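Local atomic coordinates of 2-ON-2 hemoglobin (Agrobacterium tumefaciens, PDB entry 2XYK), a protein that binds heme b and, as a group II truncated (2-on-2) hemoglobin, probably binds and carries oxygen. Residues Y26-M29 and D30-E34. Residues are numbered along the deposited sequence; the frame is centred on the assembly and turned at random.
Sequences YELM and DTLPE
In the last turn of helix 14-31, L32 N donates to L28 O at 2.9 Å, and D30 N donates to Y26 O, also at 2.9 Å. The L32 bond is the straighter of the two, with an N-H...O angle of 160°; the D30 bond is more bent. L28 O also receives a weak bond from T31 N. The side chain of T31 folds back on the turn below it. Its OG1 donates to E27 O at 2.9 Å, from above the carbonyl plane. That reach depends on chi1 of 66°, which turns OG1 back over the helix, toward the E27 carbonyl. CG2 of T31 lies against the same carbonyl oxygen.

The L28 and L32 side chains lie alongside each other. CD2 of L28 meets CG of L32 at 4.1 Å, while CB and CG of L32 cover L28 O. Both leucines also touch R99 of helix 87-104.

This is the C-terminal end of a helix in the 2-on-2 globin fold. The backbone departs from helical geometry at L32, and P33 follows it. One water bridges the exit, donating to M29 O at 2.8 Å and to L32 O at 2.6 Å. It ties the last turn to the start of the following loop.

OD1 of D30 forms a salt bridge with R39, while its CB lies near Y26 O. E27 instead pairs with R24, about one turn back. The buried ring of Y26 leads away from the helix end and packs on S49, a heme-binding residue, and on F53 of helix 47-60.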
ATOM      1  N   TYR A  26      -8.103   2.603   0.217  1.00  8.42           N
ATOM      2  CA  TYR A  26      -9.265   1.707   0.319  1.00  8.49           C
ATOM      3  C   TYR A  26     -10.563   2.438  -0.058  1.00  9.48           C
ATOM      4  O   TYR A  26     -11.451   1.840  -0.646  1.00 10.39           O
ATOM      5  CB  TYR A  26      -9.340   1.020   1.702  1.00  6.51           C
ATOM      6  CG  TYR A  26      -8.237  -0.013   1.835  1.00  6.71           C
ATOM      7  CD1 TYR A  26      -8.310  -1.208   1.158  1.00  6.46           C
ATOM      8  CD2 TYR A  26      -7.082   0.257   2.565  1.00  4.69           C
ATOM      9  CE1 TYR A  26      -7.282  -2.131   1.218  1.00  6.93           C
ATOM     10  CE2 TYR A  26      -6.062  -0.667   2.655  1.00  6.46           C
ATOM     11  CZ  TYR A  26      -6.161  -1.850   1.971  1.00  6.89           C
ATOM     12  OH  TYR A  26      -5.146  -2.762   2.045  1.00  6.36           O
ATOM     13  N   GLU A  27     -10.641   3.735   0.247  1.00 10.25           N
ATOM     14  CA  GLU A  27     -11.762   4.582  -0.210  1.00 12.61           C
ATOM     15  C   GLU A  27     -11.874   4.610  -1.737  1.00 10.94           C
ATOM     16  O   GLU A  27     -12.942   4.314  -2.300  1.00 11.35           O
ATOM     17  CB  GLU A  27     -11.570   6.001   0.319  1.00 12.40           C
ATOM     18  CG  GLU A  27     -12.754   6.927   0.150  1.00 17.23           C
ATOM     19  CD  GLU A  27     -12.413   8.375   0.573  1.00 19.42           C
ATOM     20  OE1 GLU A  27     -11.212   8.685   0.769  1.00 23.80           O
ATOM     21  OE2 GLU A  27     -13.356   9.202   0.707  1.00 27.73           O
ATOM     22  N   LEU A  28     -10.776   4.957  -2.415  1.00  9.22           N
ATOM     23  CA  LEU A  28     -10.766   4.901  -3.886  1.00  8.91           C
ATOM     24  C   LEU A  28     -11.107   3.487  -4.396  1.00  8.50           C
ATOM     25  O   LEU A  28     -11.815   3.337  -5.377  1.00  8.88           O
ATOM     26  CB  LEU A  28      -9.427   5.394  -4.460  1.00  7.73           C
ATOM     27  CG  LEU A  28      -9.128   6.900  -4.295  1.00  9.23           C
ATOM     28  CD1 LEU A  28      -7.698   7.202  -4.698  1.00  6.40           C
ATOM     29  CD2 LEU A  28     -10.132   7.811  -5.068  1.00  9.41           C
ATOM     30  N   MET A  29     -10.622   2.457  -3.703  1.00  8.45           N
ATOM     31  CA  MET A  29     -10.845   1.074  -4.131  1.00  9.16           C
ATOM     32  C   MET A  29     -12.326   0.709  -4.013  1.00  8.66           C
ATOM     33  O   MET A  29     -12.856  -0.024  -4.831  1.00  9.71           O
ATOM     34  CB  MET A  29      -9.981   0.101  -3.322  1.00  7.38           C
ATOM     35  CG  MET A  29      -9.953  -1.298  -3.933  1.00  9.96           C
ATOM     36  SD  MET A  29      -9.415  -2.572  -2.802  1.00 10.54           S
ATOM     37  CE  MET A  29      -7.744  -2.015  -2.474  1.00  6.15           C
ATOM     38  N   ASP A  30     -12.977   1.275  -2.999  1.00  9.98           N
ATOM     39  CA  ASP A  30     -14.379   1.038  -2.710  1.00 10.24           C
ATOM     40  C   ASP A  30     -15.351   1.899  -3.537  1.00 10.85           C
ATOM     41  O   ASP A  30     -16.534   1.557  -3.644  1.00 11.56           O
ATOM     42  CB  ASP A  30     -14.627   1.231  -1.206  1.00  9.68           C
ATOM     43  CG  ASP A  30     -15.830   0.435  -0.710  1.00 12.85           C
ATOM     44  OD1 ASP A  30     -16.134  -0.643  -1.285  1.00 10.91           O
ATOM     45  OD2 ASP A  30     -16.483   0.895   0.246  1.00 18.71           O
ATOM     46  N   THR A  31     -14.865   3.013  -4.099  1.00 10.48           N
ATOM     47  CA  THR A  31     -15.754   4.014  -4.704  1.00 10.84           C
ATOM     48  C   THR A  31     -15.551   4.226  -6.197  1.00 10.47           C
ATOM     49  O   THR A  31     -16.487   4.648  -6.870  1.00 10.21           O
ATOM     50  CB  THR A  31     -15.736   5.413  -3.984  1.00 10.54           C
ATOM     51  OG1 THR A  31     -14.456   6.016  -4.133  1.00 13.61           O
ATOM     52  CG2 THR A  31     -16.091   5.301  -2.499  1.00 11.13           C
ATOM     53  N   LEU A  32     -14.349   3.925  -6.707  1.00 10.10           N
ATOM     54  CA  LEU A  32     -14.087   4.032  -8.146  1.00 11.20           C
ATOM     55  C   LEU A  32     -14.610   2.809  -8.887  1.00 11.50           C
ATOM     56  O   LEU A  32     -14.243   1.673  -8.546  1.00 10.10           O
ATOM     57  CB  LEU A  32     -12.592   4.181  -8.450  1.00 11.02           C
ATOM     58  CG  LEU A  32     -11.792   5.411  -8.000  1.00 12.04           C
ATOM     59  CD1 LEU A  32     -10.368   5.269  -8.490  1.00 11.64           C
ATOM     60  CD2 LEU A  32     -12.396   6.742  -8.501  1.00 14.18           C
ATOM     61  N   PRO A  33     -15.481   3.033  -9.898  1.00 12.74           N
ATOM     62  CA  PRO A  33     -15.939   1.921 -10.751  1.00 13.56           C
ATOM     63  C   PRO A  33     -14.788   1.227 -11.521  1.00 13.67           C
ATOM     64  O   PRO A  33     -14.858   0.020 -11.788  1.00 13.13           O
ATOM     65  CB  PRO A  33     -16.920   2.592 -11.729  1.00 14.35           C
ATOM     66  CG  PRO A  33     -17.281   3.922 -11.091  1.00 15.07           C
ATOM     67  CD  PRO A  33     -16.105   4.326 -10.259  1.00 12.33           C
ATOM     68  N   GLU A  34     -13.744   1.975 -11.866  1.00 13.21           N
ATOM     69  CA  GLU A  34     -12.589   1.401 -12.542  1.00 14.12           C
ATOM     70  C   GLU A  34     -11.748   0.455 -11.664  1.00 12.86           C
ATOM     71  O   GLU A  34     -10.870  -0.205 -12.170  1.00 12.78           O
ATOM     72  CB  GLU A  34     -11.687   2.488 -13.183  1.00 14.68           C
ATOM     73  CG  GLU A  34     -11.493   3.787 -12.389  1.00 19.84           C
ATOM     74  CD  GLU A  34     -12.732   4.697 -12.406  1.00 23.99           C
ATOM     75  OE1 GLU A  34     -13.530   4.675 -13.375  1.00 29.00           O
ATOM     76  OE2 GLU A  34     -12.911   5.432 -11.436  1.00 27.54           O
TER
HETATM   77  O   HOH W   1     -14.548  -0.344  -6.992  1.00  9.13           O